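PDB 6MLY: bifunctional GH43-CE protein from Bacteroides eggerthii, which probably hydrolyses xylan-derived xylosides through its family 43 glycoside hydrolase domain and carries a second domain related to feruloyl esterases of the alpha/beta-hydrolase class. Local coordinates for residues A634-A637 / G638-G642; L714-P717 / I718-I721; F747-A750 / L751-Q754. All blocks are in the same frame, centred on the assembly; numbering follows the deposited sequence.

In the fold
All three contacts are local and lie in the esterase-like alpha/beta-hydrolase part of the chain. They come in series. Contact 1 closes helix 629-639, contact 2 is the turn after helix 709-714, and contact 3 is the last part of helix 741-752. The centres of contacts 1 and 2 are about 8 Å apart, and both give a backbone oxygen to the same sodium ion. The centre of contact 3 lies about 12 Å from that of contact 2 and about 14 Å from that of contact 1. I718 and I721 of contact 2 pack on its helix. The turn of contact 2 therefore lies between helices 629-639 and 741-752 and touches both, and the sodium ties it to the end of helix 629-639.

Contact 1 (A634-A637 / G638-G642); sequences ASLA and GTTNG. With NA (sodium ion), chain H.
T640 has its OG1 between its own N and C atoms (chi1 60°), which turns the hydroxyl back toward L636. T639 has the same first torsion (65°), yet its hydroxyl finds a different partner. The two threonines stand at the C-terminal end of helix 629-639. In this alpha/beta-hydrolase fold that helix follows a GxSxG sequence, consistent with a nucleophile elbow.

The regular backbone pattern runs to the last turn. G638 N bonds to A634 O at 3.0 Å. T639 N bonds to S635 O at 3.0 Å. The bond from T640 N to A637 O is weak, at 3.4 Å. Here a side chain takes over. T640 OG1 donates to L636 O at 2.5 Å, with the hydroxyl tilted 17° from the carbonyl plane. T640 OG1 is also hydrogen-bonded to K602 NZ, on helix 596-610, so the T640 hydroxyl joins the helix end to a lysine. The methyl of the same threonine, CG2, packs on the ring of Y720, in the turn after helix 709-714.

Residues 634-640 are buried. L636 and A637 pack on I598 of helix 596-610, and L636 also reaches F594. S635 OG turns back to its own helix and bonds to G631 O. T639 OG1 bonds instead to P717 O, in the same turn as Y720. Beyond the helix, N641 ND2 is held by V669 O.

The chain leaves the helix at a metal site. Y720 O, D722 OD1 and D725 OD2 are among the other sodium ligands. T639 contributes its main chain, with its O atom 2.4 Å from the sodium ion.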
# COMPACT_ATOMS: atom_id res chain seq x y z
N ALA A 634 -10.67 -28.40 3.03
CA ALA A 634 -11.47 -28.27 1.81
C ALA A 634 -12.37 -29.50 1.63
O ALA A 634 -13.54 -29.38 1.27
CB ALA A 634 -10.57 -28.07 0.61
N SER A 635 -11.82 -30.69 1.90
CA SER A 635 -12.56 -31.94 1.78
C SER A 635 -13.69 -32.00 2.81
O SER A 635 -14.85 -32.24 2.45
CB SER A 635 -11.64 -33.13 1.90
OG SER A 635 -10.73 -33.17 0.81
N LEU A 636 -13.34 -31.75 4.08
CA LEU A 636 -14.28 -31.78 5.22
C LEU A 636 -15.40 -30.77 4.99
O LEU A 636 -16.54 -31.01 5.40
CB LEU A 636 -13.50 -31.48 6.51
CG LEU A 636 -14.28 -31.64 7.81
CD1 LEU A 636 -14.63 -33.10 8.06
CD2 LEU A 636 -13.50 -31.09 8.99
N ALA A 637 -15.06 -29.63 4.36
CA ALA A 637 -16.03 -28.63 3.91
C ALA A 637 -16.95 -29.23 2.84
O ALA A 637 -18.16 -29.01 2.88
CB ALA A 637 -15.30 -27.42 3.38
N GLY A 638 -16.37 -29.99 1.91
CA GLY A 638 -17.09 -30.68 0.81
C GLY A 638 -18.17 -31.63 1.30
O GLY A 638 -19.29 -31.63 0.78
N THR A 639 -17.85 -32.45 2.31
CA THR A 639 -18.76 -33.51 2.72
C THR A 639 -19.79 -33.01 3.75
O THR A 639 -20.76 -33.72 4.03
CB THR A 639 -18.01 -34.76 3.22
OG1 THR A 639 -17.28 -34.46 4.41
CG2 THR A 639 -17.05 -35.31 2.19
N THR A 640 -19.60 -31.79 4.29
CA THR A 640 -20.44 -31.31 5.40
C THR A 640 -21.39 -30.18 4.97
O THR A 640 -22.00 -29.54 5.81
CB THR A 640 -19.56 -30.92 6.60
OG1 THR A 640 -18.67 -29.88 6.21
CG2 THR A 640 -18.80 -32.10 7.15
N ASN A 641 -21.56 -30.00 3.65
CA ASN A 641 -22.63 -29.18 3.09
C ASN A 641 -23.94 -29.46 3.85
O ASN A 641 -24.52 -30.52 3.72
CB ASN A 641 -22.85 -29.44 1.60
CG ASN A 641 -21.93 -28.64 0.70
OD1 ASN A 641 -21.30 -27.68 1.14
ND2 ASN A 641 -21.86 -29.02 -0.56
N GLY A 642 -24.39 -28.47 4.63
CA GLY A 642 -25.69 -28.50 5.27
C GLY A 642 -25.66 -29.16 6.64
O GLY A 642 -26.71 -29.35 7.24
NA NA H . -22.79 -34.98 3.67

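Contact 2 (L714-P717 / I718-I721); sequences LLNP and ITYI. With NA (sodium ion), chain H.
Y720 folds its side chain back along the turn to meet L714, while N716 closes an Asx turn on I718. The turn links helix 709-714 to a short 3-10 segment in the alpha/beta-hydrolase domain.

Three kinds of polar bond hold it. The Asx turn is made by N716 OD1, which accepts I718 N at 2.8 Å. With CG anti to the backbone N (chi1 -178°), the amide lies beside the following peptide. The donor N lies above the amide carbonyl plane, 38° out of it. The phenol supplies the second kind: Y720 OH donates to L714 O, and that oxygen sits at the edge of the ring, in its plane. The modelled distance from OH to L714 O, 2.5 Å, is very short. The third kind is main chain to main chain. Y720 N bonds to P717 O at 3.0 Å, and T719 N makes a weak bond to N716 O. Outside the turn, T719 OG1 is hydrogen-bonded to A713 O.

Packing contacts follow the same path. The L714 methyl CD2 is in van der Waals contact with Y720 OH, at 3.6 Å. Y646 meets the tyrosine ring edge-to-face. P717 packs on S635 and L636 of helix 629-639, and I718 rests on F747 of helix 741-752.

The last interaction is with metal: Y720 O lies 2.3 Å from the sodium ion.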
# COMPACT_ATOMS: atom_id res chain seq x y z
N LEU A 714 -14.55 -37.59 13.78
CA LEU A 714 -15.38 -36.40 13.61
C LEU A 714 -14.72 -35.42 12.64
O LEU A 714 -15.43 -34.69 11.96
CB LEU A 714 -15.63 -35.75 14.97
CG LEU A 714 -16.75 -36.37 15.81
CD1 LEU A 714 -16.79 -35.76 17.20
CD2 LEU A 714 -18.10 -36.22 15.12
N LEU A 715 -13.38 -35.40 12.58
CA LEU A 715 -12.67 -34.48 11.68
C LEU A 715 -12.31 -35.18 10.36
O LEU A 715 -11.78 -34.55 9.45
CB LEU A 715 -11.45 -33.86 12.37
CG LEU A 715 -10.26 -34.78 12.68
CD1 LEU A 715 -9.34 -34.93 11.47
CD2 LEU A 715 -9.47 -34.22 13.85
N ASN A 716 -12.62 -36.48 10.27
CA ASN A 716 -12.47 -37.27 9.05
C ASN A 716 -13.60 -36.93 8.08
O ASN A 716 -14.77 -37.16 8.39
CB ASN A 716 -12.46 -38.77 9.38
CG ASN A 716 -12.25 -39.66 8.17
OD1 ASN A 716 -12.45 -39.25 7.03
ND2 ASN A 716 -11.84 -40.90 8.42
N PRO A 717 -13.30 -36.39 6.87
CA PRO A 717 -14.34 -36.08 5.89
C PRO A 717 -15.19 -37.28 5.44
O PRO A 717 -16.37 -37.09 5.12
CB PRO A 717 -13.57 -35.53 4.67
CG PRO A 717 -12.22 -35.13 5.21
CD PRO A 717 -11.96 -36.04 6.39
N ILE A 718 -14.60 -38.48 5.41
CA ILE A 718 -15.29 -39.72 4.96
C ILE A 718 -16.63 -39.87 5.70
O ILE A 718 -17.64 -40.20 5.10
CB ILE A 718 -14.39 -40.96 5.12
CG1 ILE A 718 -13.28 -40.99 4.06
CG2 ILE A 718 -15.21 -42.24 5.11
CD1 ILE A 718 -12.33 -42.17 4.17
N THR A 719 -16.62 -39.60 7.01
CA THR A 719 -17.80 -39.70 7.88
C THR A 719 -19.06 -39.14 7.21
O THR A 719 -20.13 -39.70 7.37
CB THR A 719 -17.54 -38.99 9.22
OG1 THR A 719 -16.38 -39.60 9.79
CG2 THR A 719 -18.69 -39.06 10.19
N TYR A 720 -18.92 -38.03 6.47
CA TYR A 720 -20.06 -37.18 6.09
C TYR A 720 -20.40 -37.30 4.60
O TYR A 720 -21.12 -36.45 4.07
CB TYR A 720 -19.75 -35.72 6.45
CG TYR A 720 -19.25 -35.51 7.86
CD1 TYR A 720 -20.13 -35.38 8.92
CD2 TYR A 720 -17.89 -35.45 8.14
CE1 TYR A 720 -19.68 -35.20 10.22
CE2 TYR A 720 -17.43 -35.27 9.43
CZ TYR A 720 -18.32 -35.15 10.48
OH TYR A 720 -17.89 -34.97 11.76
N ILE A 721 -19.90 -38.35 3.92
CA ILE A 721 -20.11 -38.54 2.47
C ILE A 721 -21.53 -39.07 2.21
O ILE A 721 -21.99 -40.01 2.86
CB ILE A 721 -19.08 -39.50 1.85
CG1 ILE A 721 -17.64 -39.03 2.05
CG2 ILE A 721 -19.38 -39.73 0.38
CD1 ILE A 721 -16.60 -40.06 1.65
NA NA H . -22.79 -34.98 3.67

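Contact 3 (F747-A750 / L751-Q754); sequences FSEA and LRAQ
Helix 741-752 is the connection of a beta-alpha-beta crossover between strands 727-733 and 757-763, and this contact lies in its C-terminal part. F747 and L751 sit one turn apart on the buried side. E749 and R752 lie on the exposed side.

The apolar pair makes a CH-pi contact. L751 CD1 stands over the middle of the F747 ring, 3.5 Å from its centroid and 9° off the ring normal. F747 has CG anti to its backbone N (chi1 -175°), so the ring extends beside the following turn and offers its face to the leucine. CZ and CE2 of F747 are both 3.6 Å from L751 CD1. L751 CG also touches F747 O.

The charged pair lies side by side and points the same way. E749 OE1 approaches the edge of the R752 guanidinium, in its plane, 3.6 Å from NH2. The carboxylate and guanidinium planes are 27° apart. This is a long salt bridge at the surface. Both residues touch a crystal neighbour, so their pose may partly reflect the crystal.

Backbone bonds carry the helix through. L751 N bonds to F747 O at 3.0 Å, R752 N to S748 O at 2.9 Å, and A753 N to E749 O at 3.2 Å.

The buried side faces the sheet. F747 meets F728 of strand 727-733 edge-to-face and touches V730, while L751 packs on F728 and on L757 of strand 757-763. S748 also lies on strand 757-763, against L757 and F760.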
# COMPACT_ATOMS: atom_id res chain seq x y z
N PHE A 747 -9.99 -42.07 0.75
CA PHE A 747 -10.97 -41.03 0.53
C PHE A 747 -11.66 -41.23 -0.83
O PHE A 747 -12.88 -41.21 -0.91
CB PHE A 747 -10.31 -39.65 0.67
CG PHE A 747 -11.24 -38.46 0.57
CD1 PHE A 747 -12.45 -38.44 1.25
CD2 PHE A 747 -10.90 -37.36 -0.19
CE1 PHE A 747 -13.30 -37.34 1.16
CE2 PHE A 747 -11.74 -36.25 -0.27
CZ PHE A 747 -12.94 -36.25 0.40
N SER A 748 -10.87 -41.42 -1.89
CA SER A 748 -11.42 -41.56 -3.24
C SER A 748 -12.34 -42.80 -3.34
O SER A 748 -13.34 -42.75 -4.05
CB SER A 748 -10.34 -41.59 -4.29
OG SER A 748 -9.08 -41.89 -3.72
N GLU A 749 -12.01 -43.89 -2.63
CA GLU A 749 -12.86 -45.10 -2.66
C GLU A 749 -14.20 -44.79 -1.99
O GLU A 749 -15.26 -45.12 -2.52
CB GLU A 749 -12.19 -46.31 -2.01
CG GLU A 749 -11.11 -46.97 -2.86
CD GLU A 749 -11.51 -47.36 -4.28
OE1 GLU A 749 -11.89 -48.56 -4.50
OE2 GLU A 749 -11.40 -46.49 -5.17
N ALA A 750 -14.15 -44.17 -0.81
CA ALA A 750 -15.35 -43.85 -0.05
C ALA A 750 -16.30 -43.01 -0.92
O ALA A 750 -17.50 -43.27 -0.96
CB ALA A 750 -14.97 -43.15 1.23
N LEU A 751 -15.72 -42.02 -1.61
CA LEU A 751 -16.44 -41.10 -2.50
C LEU A 751 -17.05 -41.86 -3.68
O LEU A 751 -18.26 -41.87 -3.86
CB LEU A 751 -15.48 -40.01 -2.99
CG LEU A 751 -15.04 -38.98 -1.95
CD1 LEU A 751 -13.80 -38.24 -2.42
CD2 LEU A 751 -16.16 -38.00 -1.63
N ARG A 752 -16.19 -42.51 -4.48
CA ARG A 752 -16.59 -43.14 -5.74
C ARG A 752 -17.75 -44.11 -5.52
O ARG A 752 -18.56 -44.32 -6.43
CB ARG A 752 -15.42 -43.91 -6.36
CG ARG A 752 -15.68 -44.42 -7.77
CD ARG A 752 -14.44 -45.06 -8.36
NE ARG A 752 -14.12 -46.26 -7.61
CZ ARG A 752 -14.73 -47.44 -7.77
NH1 ARG A 752 -15.60 -47.59 -8.76
NH2 ARG A 752 -14.47 -48.45 -6.96
N ALA A 753 -17.82 -44.69 -4.32
CA ALA A 753 -18.86 -45.63 -3.91
C ALA A 753 -20.23 -44.94 -3.91
O ALA A 753 -21.24 -45.61 -4.05
CB ALA A 753 -18.56 -46.19 -2.54
N GLN A 754 -20.25 -43.61 -3.72
CA GLN A 754 -21.48 -42.83 -3.67
C GLN A 754 -21.50 -41.82 -4.82
O GLN A 754 -22.35 -40.94 -4.85
CB GLN A 754 -21.62 -42.22 -2.27
CG GLN A 754 -21.24 -43.19 -1.16
CD GLN A 754 -22.24 -43.27 -0.03
OE1 GLN A 754 -22.73 -42.26 0.48
NE2 GLN A 754 -22.53 -44.49 0.39